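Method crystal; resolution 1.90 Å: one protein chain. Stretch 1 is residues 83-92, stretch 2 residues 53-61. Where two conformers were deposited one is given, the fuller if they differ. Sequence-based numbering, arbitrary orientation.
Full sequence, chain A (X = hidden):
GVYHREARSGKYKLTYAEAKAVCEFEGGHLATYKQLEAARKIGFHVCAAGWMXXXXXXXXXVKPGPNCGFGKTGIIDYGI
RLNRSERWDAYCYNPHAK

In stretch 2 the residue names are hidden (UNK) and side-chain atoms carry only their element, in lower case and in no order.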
ATOM      1  N   ASN A  83     -14.175  -2.662   6.537  1.00 18.28           N
ATOM      2  CA  ASN A  83     -14.894  -2.368   5.311  1.00 18.92           C
ATOM      3  C   ASN A  83     -13.912  -2.405   4.146  1.00 19.24           C
ATOM      4  O   ASN A  83     -13.129  -1.467   3.974  1.00 19.52           O
ATOM      5  CB  ASN A  83     -15.566  -1.001   5.413  1.00 18.24           C
ATOM      6  CG  ASN A  83     -16.333  -0.617   4.172  1.00 19.35           C
ATOM      7  OD1 ASN A  83     -16.401  -1.352   3.185  1.00 18.57           O
ATOM      8  ND2 ASN A  83     -16.878   0.587   4.197  1.00 22.17           N
ATOM      9  N   ARG A  84     -13.935  -3.501   3.384  1.00 19.32           N
ATOM     10  CA  ARG A  84     -13.024  -3.651   2.214  1.00 20.30           C
ATOM     11  C   ARG A  84     -13.454  -2.866   0.984  1.00 19.82           C
ATOM     12  O   ARG A  84     -12.769  -2.901  -0.042  1.00 21.28           O
ATOM     13  CB  ARG A  84     -12.772  -5.131   1.869  1.00 20.77           C
ATOM     14  CG  ARG A  84     -12.174  -5.949   3.042  1.00 21.51           C
ATOM     15  CD  ARG A  84     -10.844  -5.479   3.553  1.00 24.91           C
ATOM     16  NE  ARG A  84     -10.456  -6.241   4.752  1.00 26.69           N
ATOM     17  CZ  ARG A  84     -10.011  -7.501   4.757  1.00 28.33           C
ATOM     18  NH1 ARG A  84      -9.844  -8.184   3.618  1.00 25.95           N
ATOM     19  NH2 ARG A  84      -9.740  -8.093   5.918  1.00 25.87           N
ATOM     20  N   SER A  85     -14.553  -2.132   1.085  1.00 18.93           N
ATOM     21  CA  SER A  85     -14.963  -1.239  -0.004  0.50 18.75           C
ATOM     22  C   SER A  85     -14.486   0.195   0.255  1.00 18.76           C
ATOM     23  O   SER A  85     -14.782   1.107  -0.515  1.00 18.09           O
ATOM     24  CB  SER A  85     -16.480  -1.310  -0.279  0.50 18.72           C
ATOM     25  OG  SER A  85     -17.240  -0.624   0.703  0.50 18.16           O
ATOM     26  N   GLU A  86     -13.723   0.393   1.338  1.00 18.20           N
ATOM     27  CA  GLU A  86     -13.079   1.692   1.512  1.00 18.22           C
ATOM     28  C   GLU A  86     -12.153   1.910   0.315  1.00 18.07           C
ATOM     29  O   GLU A  86     -11.620   0.922  -0.251  1.00 19.13           O
ATOM     30  CB  GLU A  86     -12.270   1.741   2.811  1.00 17.77           C
ATOM     31  CG  GLU A  86     -13.153   1.858   4.082  1.00 17.13           C
ATOM     32  CD  GLU A  86     -12.315   1.884   5.357  1.00 17.91           C
ATOM     33  OE1 GLU A  86     -11.052   1.838   5.247  1.00 18.41           O
ATOM     34  OE2 GLU A  86     -12.904   1.926   6.462  1.00 15.05           O
ATOM     35  N   ARG A  87     -11.936   3.163  -0.069  1.00 17.94           N
ATOM     36  CA  ARG A  87     -11.089   3.469  -1.251  1.00 18.03           C
ATOM     37  C   ARG A  87      -9.776   4.161  -0.835  1.00 17.99           C
ATOM     38  O   ARG A  87      -9.773   5.220  -0.212  1.00 17.39           O
ATOM     39  CB  ARG A  87     -11.857   4.300  -2.294  1.00 18.12           C
ATOM     40  CG  ARG A  87     -13.094   3.582  -2.835  1.00 18.02           C
ATOM     41  CD  ARG A  87     -13.951   4.548  -3.600  1.00 22.81           C
ATOM     42  NE  ARG A  87     -13.615   4.432  -5.009  1.00 26.58           N
ATOM     43  CZ  ARG A  87     -13.985   5.280  -5.965  1.00 28.08           C
ATOM     44  NH1 ARG A  87     -13.618   5.024  -7.209  1.00 29.68           N
ATOM     45  NH2 ARG A  87     -14.689   6.379  -5.692  1.00 26.96           N
ATOM     46  N   TRP A  88      -8.662   3.519  -1.176  1.00 18.25           N
ATOM     47  CA  TRP A  88      -7.341   3.982  -0.776  1.00 18.52           C
ATOM     48  C   TRP A  88      -6.432   3.793  -1.995  1.00 19.07           C
ATOM     49  O   TRP A  88      -6.898   3.486  -3.085  1.00 18.18           O
ATOM     50  CB  TRP A  88      -6.823   3.146   0.399  1.00 18.28           C
ATOM     51  CG  TRP A  88      -7.642   3.287   1.718  1.00 18.98           C
ATOM     52  CD1 TRP A  88      -8.475   2.350   2.282  1.00 18.61           C
ATOM     53  CD2 TRP A  88      -7.679   4.429   2.585  1.00 18.08           C
ATOM     54  NE1 TRP A  88      -9.003   2.827   3.475  1.00 15.47           N
ATOM     55  CE2 TRP A  88      -8.537   4.102   3.679  1.00 19.43           C
ATOM     56  CE3 TRP A  88      -7.061   5.689   2.562  1.00 18.30           C
ATOM     57  CZ2 TRP A  88      -8.776   4.992   4.737  1.00 19.40           C
ATOM     58  CZ3 TRP A  88      -7.313   6.587   3.602  1.00 19.47           C
ATOM     59  CH2 TRP A  88      -8.159   6.228   4.687  1.00 20.36           C
ATOM     60  N   ASP A  89      -5.121   3.922  -1.804  1.00 20.04           N
ATOM     61  CA  ASP A  89      -4.218   3.565  -2.878  1.00 19.95           C
ATOM     62  C   ASP A  89      -3.801   2.097  -2.697  1.00 19.91           C
ATOM     63  O   ASP A  89      -4.477   1.327  -1.994  1.00 20.17           O
ATOM     64  CB  ASP A  89      -3.032   4.555  -2.902  1.00 20.25           C
ATOM     65  CG  ASP A  89      -3.436   5.942  -3.378  1.00 19.78           C
ATOM     66  OD1 ASP A  89      -4.498   6.115  -4.046  1.00 18.43           O
ATOM     67  OD2 ASP A  89      -2.669   6.886  -3.095  1.00 20.32           O
ATOM     68  N   ALA A  90      -2.676   1.703  -3.299  1.00 18.82           N
ATOM     69  CA  ALA A  90      -2.185   0.334  -3.201  1.00 18.23           C
ATOM     70  C   ALA A  90      -0.665   0.352  -3.017  1.00 18.01           C
ATOM     71  O   ALA A  90       0.017   1.176  -3.612  1.00 18.47           O
ATOM     72  CB  ALA A  90      -2.543  -0.452  -4.461  1.00 17.73           C
ATOM     73  N   TYR A  91      -0.167  -0.563  -2.193  1.00 18.05           N
ATOM     74  CA  TYR A  91       1.272  -0.859  -2.092  1.00 18.49           C
ATOM     75  C   TYR A  91       1.503  -2.240  -2.665  1.00 18.73           C
ATOM     76  O   TYR A  91       0.977  -3.234  -2.147  1.00 19.44           O
ATOM     77  CB  TYR A  91       1.796  -0.729  -0.638  1.00 18.01           C
ATOM     78  CG  TYR A  91       1.918   0.715  -0.301  1.00 19.36           C
ATOM     79  CD1 TYR A  91       0.919   1.349   0.440  1.00 18.36           C
ATOM     80  CD2 TYR A  91       2.987   1.494  -0.810  1.00 18.56           C
ATOM     81  CE1 TYR A  91       0.993   2.720   0.722  1.00 20.32           C
ATOM     82  CE2 TYR A  91       3.063   2.865  -0.550  1.00 18.94           C
ATOM     83  CZ  TYR A  91       2.051   3.466   0.228  1.00 19.58           C
ATOM     84  OH  TYR A  91       2.084   4.814   0.499  1.00 16.33           O
ATOM     85  N   CYS A  92       2.243  -2.282  -3.776  1.00 19.30           N
ATOM     86  CA  CYS A  92       2.527  -3.508  -4.493  1.00 19.52           C
ATOM     87  C   CYS A  92       3.955  -4.017  -4.223  1.00 19.93           C
ATOM     88  O   CYS A  92       4.891  -3.236  -4.020  1.00 20.40           O
ATOM     89  CB  CYS A  92       2.426  -3.283  -5.994  1.00 19.61           C
ATOM     90  SG  CYS A  92       0.826  -2.742  -6.629  1.00 23.18           S
ATOM     91  N   UNK A  53      -1.097  -6.364   2.004  1.00 20.30           N
ATOM     92  CA  UNK A  53      -1.529  -7.729   2.238  1.00 20.44           C
ATOM     93  C   UNK A  53      -2.431  -7.833   3.486  1.00 19.62           C
ATOM     94  O   UNK A  53      -2.277  -7.109   4.478  1.00 19.32           O
ATOM     95  c   UNK A  53      -0.347  -8.656   2.365  1.00 20.27           C
ATOM     96  N   UNK A  54      -3.402  -8.729   3.395  1.00 19.18           N
ATOM     97  CA  UNK A  54      -4.298  -9.044   4.504  1.00 22.19           C
ATOM     98  C   UNK A  54      -5.387  -7.994   4.733  1.00 20.93           C
ATOM     99  O   UNK A  54      -6.140  -8.079   5.676  1.00 21.66           O
ATOM    100  c   UNK A  54      -2.720 -10.554   5.842  1.00 24.43           C
ATOM    101  c   UNK A  54      -3.516  -9.279   5.795  1.00 21.24           C
ATOM    102  c   UNK A  54      -2.130 -10.773   7.215  1.00 25.40           C
ATOM    103  n   UNK A  54      -3.029 -10.787   9.639  1.00 29.02           N
ATOM    104  c   UNK A  54      -3.193 -11.251   8.212  1.00 32.38           C
ATOM    105  N   UNK A  55      -5.442  -7.002   3.859  1.00 21.61           N
ATOM    106  CA  UNK A  55      -6.347  -5.885   4.002  1.00 20.93           C
ATOM    107  C   UNK A  55      -5.960  -4.809   5.002  1.00 19.63           C
ATOM    108  O   UNK A  55      -6.785  -4.031   5.414  1.00 17.42           O
ATOM    109  N   UNK A  56      -4.694  -4.765   5.388  1.00 17.08           N
ATOM    110  CA  UNK A  56      -4.158  -3.618   6.097  1.00 17.82           C
ATOM    111  C   UNK A  56      -4.072  -2.374   5.217  1.00 17.58           C
ATOM    112  O   UNK A  56      -3.885  -2.489   4.030  1.00 19.30           O
ATOM    113  c   UNK A  56      -2.782  -3.946   6.660  1.00 16.15           C
ATOM    114  n   UNK A  56      -1.313  -4.742   9.208  1.00 17.62           N
ATOM    115  c   UNK A  56      -2.334  -3.027   7.769  1.00 18.15           C
ATOM    116  n   UNK A  56      -2.164  -6.026  10.879  1.00 17.86           N
ATOM    117  c   UNK A  56      -1.102  -3.491   8.515  1.00 16.17           C
ATOM    118  n   UNK A  56      -2.514  -3.778  10.876  1.00 15.31           N
ATOM    119  c   UNK A  56      -2.004  -4.851  10.316  1.00 18.96           C
ATOM    120  N   UNK A  57      -4.185  -1.193   5.815  1.00 17.36           N
ATOM    121  CA  UNK A  57      -3.959   0.040   5.096  1.00 17.19           C
ATOM    122  C   UNK A  57      -2.899   0.792   5.889  1.00 17.50           C
ATOM    123  O   UNK A  57      -2.927   0.815   7.099  1.00 17.13           O
ATOM    124  c   UNK A  57      -6.236   0.148   4.029  1.00 16.82           C
ATOM    125  c   UNK A  57      -5.245   0.860   4.970  1.00 18.09           C
ATOM    126  c   UNK A  57      -4.956   2.292   4.445  1.00 15.92           C
ATOM    127  N   UNK A  58      -1.957   1.422   5.204  1.00 19.16           N
ATOM    128  CA  UNK A  58      -1.007   2.245   5.935  1.00 19.23           C
ATOM    129  C   UNK A  58      -0.110   2.960   4.948  1.00 19.48           C
ATOM    130  O   UNK A  58      -0.365   2.960   3.742  1.00 18.67           O
ATOM    131  N   UNK A  59       0.936   3.591   5.465  1.00 19.04           N
ATOM    132  CA  UNK A  59       1.874   4.269   4.543  1.00 19.24           C
ATOM    133  C   UNK A  59       3.210   4.495   5.211  1.00 19.04           C
ATOM    134  O   UNK A  59       3.256   4.701   6.417  1.00 19.47           O
ATOM    135  c   UNK A  59      -0.657   7.686   6.578  1.00 22.46           C
ATOM    136  c   UNK A  59       1.524   8.669   6.308  1.00 22.48           C
ATOM    137  c   UNK A  59       1.316   5.598   4.020  1.00 19.23           C
ATOM    138  c   UNK A  59       1.860   7.667   5.386  1.00 20.12           C
ATOM    139  c   UNK A  59       0.262   8.666   6.894  1.00 22.53           C
ATOM    140  c   UNK A  59       0.958   6.646   5.053  1.00 20.60           C
ATOM    141  c   UNK A  59      -0.312   6.675   5.641  1.00 21.24           C
ATOM    142  o   UNK A  59      -0.066   9.650   7.795  1.00 22.87           O
ATOM    143  N   UNK A  60       4.300   4.451   4.410  1.00 18.65           N
ATOM    144  CA  UNK A  60       5.635   4.554   5.002  1.00 18.45           C
ATOM    145  C   UNK A  60       6.169   5.978   5.149  1.00 18.69           C
ATOM    146  O   UNK A  60       6.182   6.752   4.166  1.00 18.07           O
ATOM    147  c   UNK A  60       6.511   3.744   4.023  1.00 18.19           C
ATOM    148  c   UNK A  60       4.348   4.163   2.952  1.00 18.38           C
ATOM    149  c   UNK A  60       5.860   3.889   2.685  1.00 19.01           C
ATOM    150  N   UNK A  61       6.617   6.307   6.363  1.00 18.70           N
ATOM    151  CA  UNK A  61       7.325   7.568   6.609  0.50 18.88           C
ATOM    152  C   UNK A  61       8.799   7.316   6.948  1.00 19.00           C
ATOM    153  O   UNK A  61       9.124   6.542   7.845  1.00 18.18           O
ATOM    154  c   UNK A  61       7.416   9.726   7.996  0.50 18.50           C
ATOM    155  c   UNK A  61       6.625   8.426   7.710  0.50 18.74           C
ATOM    156  c   UNK A  61       5.012   9.405   5.931  0.50 19.01           C
ATOM    157  c   UNK A  61       5.167   8.719   7.308  0.50 19.14           C
TER

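Position 53 carries one side-chain atom, a carbon on CA, with no branch or further extension; its CA-to-CB bond points away from stretch 1, and the side chain makes no contact with it. A lone carbon defines Ala-53.

Position 54 has four carbons in a row ending in a nitrogen, unbranched. The chain leaves CA away from stretch 1, so the contact is made by the backbone: O of position 54 lies 3.6 Å from Arg-84 NH2, over one face of the guanidinium, and no hydrogen bond results. The unbranched chain ending in nitrogen is Lys-54.

Position 55 has no side-chain atoms, and its CA sits 4.1 Å from Arg-84 CZ, over the same guanidinium face as Lys-54 O. Its phi of 78° by itself favours glycine, and the contact adds a second argument: an ideal CB at position 55 would point toward stretch 1 and fall 2.6 Å from Arg-84 CZ, a clash. The residue is Gly-55.

At position 56, three carbons lead to a nitrogen and then to a carbon bearing two more nitrogens, a guanidinium. The side chain starts away from stretch 1 and makes no contact with it: Arg-56.

Position 57 shows one carbon carrying two others, a fork at CB with no longer arm, pointing toward stretch 1 and touching the Trp-88 ring. This is Val-57, chi1 169° (t). Val-57 CG1 lies 3.9 Å from the centroid of the five-membered ring of Trp-88, only 8° off the normal, a CH-pi contact, while Val-57 CG2 is 3.6 Å from Trp-88 CD1.

Position 58 has no side-chain atoms, and its O is 3.3 Å from Tyr-91 CE1. An ideal CB would point away and meet nothing of stretch 1 nearby: Gly-58.

Position 59 has one carbon, then a six-carbon ring bearing an oxygen. The ring leads away from stretch 1, but CB of position 59 is 3.7 Å from Tyr-91 OH: Tyr-59.

Position 60 has three carbons closing onto its own backbone N, and they touch Tyr-91, so it is Pro-60; Pro-60 CD lies 3.4 Å from Tyr-91 OH and 3.6 Å from Tyr-91 CZ.

Position 61 has four carbons forked at the first, one arm two carbons long, out of reach of stretch 1: Ile-61.

The contact buries 320 Å² without a cross-stretch hydrogen bond. It rests on packing: Arg-84 and Trp-88 reach stretch 2 from the loop, Tyr-91 from strand 89-92, whose axis makes 75° with that of strand 56-61. Trp-88 NE1 donates a 2.9 Å hydrogen bond to Glu-86 OE1, while Val-57 CG1 lies over the face of the five-membered ring.

Stretch 2 (53-61) AKGRVGYPI
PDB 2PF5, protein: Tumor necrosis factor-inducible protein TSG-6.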